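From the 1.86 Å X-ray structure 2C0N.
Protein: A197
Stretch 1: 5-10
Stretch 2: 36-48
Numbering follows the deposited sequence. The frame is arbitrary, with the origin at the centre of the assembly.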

ATOM      1  N   PHE A   5     -11.947  -0.884  -8.514  1.00 15.85           N
ATOM      2  CA  PHE A   5     -10.689  -0.378  -9.054  1.00 15.38           C
ATOM      3  C   PHE A   5      -9.673  -1.507  -9.264  1.00 15.40           C
ATOM      4  O   PHE A   5      -9.419  -2.281  -8.377  1.00 17.27           O
ATOM      5  CB  PHE A   5     -10.083   0.676  -8.131  1.00 15.55           C
ATOM      6  CG  PHE A   5     -10.749   2.004  -8.229  1.00 14.56           C
ATOM      7  CD1 PHE A   5     -12.014   2.189  -7.688  1.00 16.97           C
ATOM      8  CD2 PHE A   5     -10.142   3.061  -8.867  1.00 15.43           C
ATOM      9  CE1 PHE A   5     -12.648   3.411  -7.792  1.00 16.08           C
ATOM     10  CE2 PHE A   5     -10.766   4.286  -8.981  1.00 13.86           C
ATOM     11  CZ  PHE A   5     -12.032   4.452  -8.420  1.00 14.27           C
ATOM     12  N   PHE A   6      -9.061  -1.552 -10.431  1.00 15.05           N
ATOM     13  CA  PHE A   6      -7.997  -2.506 -10.693  1.00 15.57           C
ATOM     14  C   PHE A   6      -6.751  -1.693 -10.937  1.00 15.70           C
ATOM     15  O   PHE A   6      -6.723  -0.829 -11.819  1.00 15.28           O
ATOM     16  CB  PHE A   6      -8.329  -3.383 -11.887  1.00 15.91           C
ATOM     17  CG  PHE A   6      -9.376  -4.435 -11.592  1.00 15.82           C
ATOM     18  CD1 PHE A   6     -10.708  -4.118 -11.628  1.00 16.72           C
ATOM     19  CD2 PHE A   6      -9.003  -5.714 -11.222  1.00 18.89           C
ATOM     20  CE1 PHE A   6     -11.676  -5.064 -11.324  1.00 15.26           C
ATOM     21  CE2 PHE A   6      -9.948  -6.666 -10.918  1.00 16.25           C
ATOM     22  CZ  PHE A   6     -11.271  -6.352 -10.967  1.00 15.30           C
ATOM     23  N   ILE A   7      -5.732  -1.967 -10.130  1.00 16.34           N
ATOM     24  CA  ILE A   7      -4.513  -1.195 -10.116  1.00 16.67           C
ATOM     25  C   ILE A   7      -3.340  -2.094 -10.537  1.00 15.54           C
ATOM     26  O   ILE A   7      -2.876  -2.881  -9.732  1.00 14.95           O
ATOM     27  CB  ILE A   7      -4.287  -0.595  -8.708  1.00 17.77           C
ATOM     28  CG1 ILE A   7      -5.460   0.329  -8.323  1.00 19.44           C
ATOM     29  CG2 ILE A   7      -2.866   0.072  -8.667  1.00 18.73           C
ATOM     30  CD1 ILE A   7      -5.618   0.614  -6.795  1.00 20.32           C
ATOM     31  N   PRO A   8      -2.860  -1.984 -11.797  1.00 16.84           N
ATOM     32  CA  PRO A   8      -1.698  -2.768 -12.251  1.00 17.85           C
ATOM     33  C   PRO A   8      -0.474  -2.297 -11.489  1.00 19.08           C
ATOM     34  O   PRO A   8      -0.213  -1.096 -11.476  1.00 20.70           O
ATOM     35  CB  PRO A   8      -1.580  -2.398 -13.737  1.00 18.48           C
ATOM     36  CG  PRO A   8      -2.811  -1.766 -14.098  1.00 18.32           C
ATOM     37  CD  PRO A   8      -3.437  -1.193 -12.887  1.00 18.64           C
ATOM     38  N   SER A   9       0.196  -3.179 -10.784  1.00 18.58           N
ATOM     39  CA  SER A   9       1.417  -2.762 -10.084  1.00 17.63           C
ATOM     40  C   SER A   9       2.634  -3.537 -10.507  1.00 17.84           C
ATOM     41  O   SER A   9       2.520  -4.541 -11.216  1.00 18.66           O
ATOM     42  CB  SER A   9       1.212  -2.883  -8.581  1.00 17.80           C
ATOM     43  OG  SER A   9       1.524  -4.167  -8.176  1.00 19.65           O
HETATM   44  N   MSE A  10       3.789  -3.089 -10.011  1.00 16.44           N
HETATM   45  CA  MSE A  10       5.055  -3.834 -10.095  1.00 18.64           C
HETATM   46  C   MSE A  10       5.433  -4.482  -8.764  1.00 16.45           C
HETATM   47  O   MSE A  10       6.561  -4.935  -8.578  1.00 15.75           O
HETATM   48  CB  MSE A  10       6.169  -2.935 -10.628  1.00 20.59           C
HETATM   49  CG  MSE A  10       5.739  -2.210 -11.884  1.00 28.67           C
HETATM   50 SE   MSE A  10       5.967  -3.425 -13.335  1.00 48.59          SE
HETATM   51  CE  MSE A  10       7.808  -3.113 -13.645  1.00 43.10           C
TER
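Stretch 2 (36-48) HVAVQREIALDMF

Stretch 2 is a helix packed nearly antiparallel on one face of a buried strand, a small and largely apolar contact closed at one end by a single side-chain-to-backbone hydrogen bond. The helix assignment for 37-48 rests on phi/psi values near -60/-40 and an unbroken i to i-4 ladder from R41 N to V37 O (2.9 Å) through F48 N to A44 O (2.8 Å); H36 occupies the N-cap position. Residues 5-8 are extended, with phi from -67 to -117° and psi from 102 to 131°. The two axes approach to 8.9 Å with a signed crossing angle of 160°, so the register runs in reverse: the CA of F6 lies 6.3 Å from the CA of A44, and the CA of P8 lies 6.2 Å from the CA of Q40. Two residues along the strand thus match four along the helix, just over one turn.

Strand alternation selects the contacting side chains. F6 and P8 point their CB atoms toward the helix, whereas I7 points away and loses no area to it. A44 points its CB toward the strand, and F6 CD2 lies 3.4 Å from A44 CB, while A44 O lies over one face of the F6 ring. The same ring reaches farther along the helix, placing CE1 of F6 3.9 Å from F48 CB and CE2 of F6 4.1 Å from M47 CB; M47 is selenomethionine.

At P8, CB lies 3.9 Å from V37 CG2 and 3.6 Å from Q40 OE1, and P8 CG is 3.6 Å from R41 NH1. Q40 then extends past the proline: its NE2 donates to S9 O at 2.9 Å and 157°. A water donates to Q40 OE1 at 2.6 Å and, weakly, to S9 O at 3.5 Å, bridging the same pair. The summed buried surface is 370 Å².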

ATOM      1  N   HIS A  36       3.488  -8.548 -18.553  1.00 20.06           N
ATOM      2  CA  HIS A  36       3.239  -7.292 -19.216  1.00 18.83           C
ATOM      3  C   HIS A  36       1.943  -6.738 -18.676  1.00 17.97           C
ATOM      4  O   HIS A  36       1.078  -7.501 -18.230  1.00 17.44           O
ATOM      5  CB  HIS A  36       3.151  -7.518 -20.724  1.00 19.34           C
ATOM      6  CG  HIS A  36       2.897  -6.273 -21.514  1.00 20.58           C
ATOM      7  ND1 HIS A  36       3.886  -5.606 -22.208  1.00 25.53           N
ATOM      8  CD2 HIS A  36       1.758  -5.600 -21.754  1.00 20.32           C
ATOM      9  CE1 HIS A  36       3.362  -4.552 -22.810  1.00 24.33           C
ATOM     10  NE2 HIS A  36       2.070  -4.516 -22.531  1.00 23.67           N
ATOM     11  N   VAL A  37       1.788  -5.424 -18.725  1.00 17.31           N
ATOM     12  CA  VAL A  37       0.554  -4.789 -18.207  1.00 17.61           C
ATOM     13  C   VAL A  37      -0.712  -5.298 -18.911  1.00 16.72           C
ATOM     14  O   VAL A  37      -1.776  -5.405 -18.317  1.00 16.63           O
ATOM     15  CB  VAL A  37       0.648  -3.238 -18.222  1.00 18.07           C
ATOM     16  CG1 VAL A  37       0.773  -2.695 -19.609  1.00 20.67           C
ATOM     17  CG2 VAL A  37      -0.529  -2.619 -17.510  1.00 18.96           C
ATOM     18  N   ALA A  38      -0.599  -5.640 -20.184  1.00 16.67           N
ATOM     19  CA  ALA A  38      -1.750  -6.166 -20.914  1.00 16.70           C
ATOM     20  C   ALA A  38      -2.262  -7.461 -20.288  1.00 16.58           C
ATOM     21  O   ALA A  38      -3.470  -7.715 -20.254  1.00 15.12           O
ATOM     22  CB  ALA A  38      -1.448  -6.360 -22.405  1.00 16.47           C
ATOM     23  N   VAL A  39      -1.350  -8.278 -19.773  1.00 16.72           N
ATOM     24  CA  VAL A  39      -1.754  -9.508 -19.112  1.00 16.79           C
ATOM     25  C   VAL A  39      -2.475  -9.171 -17.819  1.00 16.63           C
ATOM     26  O   VAL A  39      -3.487  -9.781 -17.479  1.00 17.43           O
ATOM     27  CB  VAL A  39      -0.539 -10.400 -18.790  1.00 17.22           C
ATOM     28  CG1 VAL A  39      -0.983 -11.645 -18.030  1.00 18.09           C
ATOM     29  CG2 VAL A  39       0.240 -10.769 -20.069  1.00 17.66           C
ATOM     30  N   GLN A  40      -1.979  -8.186 -17.082  1.00 16.53           N
ATOM     31  CA  GLN A  40      -2.696  -7.749 -15.864  1.00 16.04           C
ATOM     32  C   GLN A  40      -4.078  -7.208 -16.186  1.00 15.47           C
ATOM     33  O   GLN A  40      -5.042  -7.471 -15.464  1.00 14.18           O
ATOM     34  CB  GLN A  40      -1.896  -6.676 -15.118  1.00 16.85           C
ATOM     35  CG  GLN A  40      -0.545  -7.129 -14.625  1.00 16.74           C
ATOM     36  CD  GLN A  40       0.261  -5.984 -14.063  1.00 17.49           C
ATOM     37  OE1 GLN A  40       0.596  -5.053 -14.773  1.00 15.65           O
ATOM     38  NE2 GLN A  40       0.586  -6.061 -12.785  1.00 15.99           N
ATOM     39  N   ARG A  41      -4.213  -6.441 -17.263  1.00 15.67           N
ATOM     40  CA  ARG A  41      -5.524  -5.900 -17.617  1.00 14.89           C
ATOM     41  C   ARG A  41      -6.505  -6.984 -18.043  1.00 14.32           C
ATOM     42  O   ARG A  41      -7.690  -6.910 -17.751  1.00 13.89           O
ATOM     43  CB  ARG A  41      -5.419  -4.829 -18.698  1.00 15.56           C
ATOM     44  CG  ARG A  41      -4.564  -3.679 -18.318  1.00 17.38           C
ATOM     45  CD  ARG A  41      -4.823  -2.500 -19.186  1.00 17.46           C
ATOM     46  NE  ARG A  41      -3.809  -1.463 -19.033  1.00 17.46           N
ATOM     47  CZ  ARG A  41      -3.737  -0.631 -18.009  1.00 17.65           C
ATOM     48  NH1 ARG A  41      -4.596  -0.726 -17.013  1.00 21.62           N
ATOM     49  NH2 ARG A  41      -2.783   0.292 -17.961  1.00 17.48           N
ATOM     50  N   GLU A  42      -6.025  -8.016 -18.707  1.00 13.97           N
ATOM     51  CA  GLU A  42      -6.902  -9.128 -19.042  1.00 14.89           C
ATOM     52  C   GLU A  42      -7.363  -9.895 -17.811  1.00 14.76           C
ATOM     53  O   GLU A  42      -8.492 -10.314 -17.733  1.00 15.53           O
ATOM     54  CB  GLU A  42      -6.207 -10.084 -19.998  1.00 14.77           C
ATOM     55  CG  GLU A  42      -7.163 -10.980 -20.757  1.00 18.26           C
ATOM     56  CD  GLU A  42      -7.935 -10.218 -21.776  1.00 20.66           C
ATOM     57  OE1 GLU A  42      -7.310  -9.571 -22.623  1.00 23.37           O
ATOM     58  OE2 GLU A  42      -9.168 -10.211 -21.695  1.00 24.92           O
ATOM     59  N   ILE A  43      -6.454 -10.156 -16.877  1.00 16.07           N
ATOM     60  CA  ILE A  43      -6.806 -10.776 -15.605  1.00 15.86           C
ATOM     61  C   ILE A  43      -7.873  -9.943 -14.912  1.00 15.78           C
ATOM     62  O   ILE A  43      -8.869 -10.476 -14.422  1.00 15.21           O
ATOM     63  CB  ILE A  43      -5.557 -10.883 -14.708  1.00 16.43           C
ATOM     64  CG1 ILE A  43      -4.627 -11.966 -15.243  1.00 16.90           C
ATOM     65  CG2 ILE A  43      -5.924 -11.180 -13.225  1.00 17.47           C
ATOM     66  CD1 ILE A  43      -3.264 -11.930 -14.658  1.00 18.02           C
ATOM     67  N   ALA A  44      -7.669  -8.626 -14.882  1.00 15.87           N
ATOM     68  CA  ALA A  44      -8.647  -7.696 -14.274  1.00 15.92           C
ATOM     69  C   ALA A  44     -10.035  -7.877 -14.883  1.00 16.41           C
ATOM     70  O   ALA A  44     -10.990  -8.053 -14.144  1.00 16.75           O
ATOM     71  CB  ALA A  44      -8.213  -6.284 -14.440  1.00 15.58           C
ATOM     72  N   LEU A  45     -10.133  -7.819 -16.220  1.00 16.72           N
ATOM     73  CA  LEU A  45     -11.399  -8.080 -16.942  1.00 17.04           C
ATOM     74  C   LEU A  45     -12.053  -9.417 -16.565  1.00 17.11           C
ATOM     75  O   LEU A  45     -13.236  -9.484 -16.287  1.00 18.44           O
ATOM     76  CB  LEU A  45     -11.174  -8.037 -18.449  1.00 16.96           C
ATOM     77  CG  LEU A  45     -12.409  -8.196 -19.337  1.00 17.86           C
ATOM     78  CD1 LEU A  45     -13.515  -7.195 -18.958  1.00 17.22           C
ATOM     79  CD2 LEU A  45     -12.046  -8.072 -20.821  1.00 18.69           C
ATOM     80  N   ASP A  46     -11.272 -10.486 -16.542  1.00 17.20           N
ATOM     81  CA  ASP A  46     -11.785 -11.789 -16.118  1.00 18.66           C
ATOM     82  C   ASP A  46     -12.358 -11.808 -14.704  1.00 18.34           C
ATOM     83  O   ASP A  46     -13.403 -12.414 -14.458  1.00 18.57           O
ATOM     84  CB  ASP A  46     -10.684 -12.824 -16.193  1.00 18.67           C
ATOM     85  CG  ASP A  46     -10.353 -13.212 -17.602  1.00 22.23           C
ATOM     86  OD1 ASP A  46     -11.125 -12.886 -18.516  1.00 24.89           O
ATOM     87  OD2 ASP A  46      -9.295 -13.861 -17.782  1.00 30.13           O
HETATM   88  N   MSE A  47     -11.631 -11.234 -13.765  1.00 18.53           N
HETATM   89  CA  MSE A  47     -12.103 -11.155 -12.393  1.00 19.31           C
HETATM   90  C   MSE A  47     -13.366 -10.267 -12.309  1.00 18.74           C
HETATM   91  O   MSE A  47     -14.366 -10.657 -11.732  1.00 17.75           O
HETATM   92  CB  MSE A  47     -11.019 -10.593 -11.487  1.00 19.43           C
HETATM   93  CG  MSE A  47      -9.812 -11.552 -11.258  1.00 20.85           C
HETATM   94 SE   MSE A  47      -8.467 -10.647 -10.183  1.00 29.30          SE
HETATM   95  CE  MSE A  47      -9.553 -10.484  -8.535  1.00 24.29           C
ATOM     96  N   PHE A  48     -13.304  -9.095 -12.924  1.00 18.21           N
ATOM     97  CA  PHE A  48     -14.434  -8.156 -12.889  1.00 17.80           C
ATOM     98  C   PHE A  48     -15.717  -8.775 -13.377  1.00 18.69           C
ATOM     99  O   PHE A  48     -16.764  -8.626 -12.727  1.00 18.16           O
ATOM    100  CB  PHE A  48     -14.124  -6.915 -13.717  1.00 18.30           C
ATOM    101  CG  PHE A  48     -15.291  -6.008 -13.861  1.00 15.74           C
ATOM    102  CD1 PHE A  48     -15.657  -5.167 -12.828  1.00 16.68           C
ATOM    103  CD2 PHE A  48     -16.056  -6.021 -15.012  1.00 15.36           C
ATOM    104  CE1 PHE A  48     -16.790  -4.341 -12.951  1.00 18.01           C
ATOM    105  CE2 PHE A  48     -17.167  -5.176 -15.146  1.00 15.85           C
ATOM    106  CZ  PHE A  48     -17.540  -4.359 -14.122  1.00 15.07           C
TER
HETATM  107  O   HOH W   1       2.504  -3.281 -14.434  1.00 33.85           O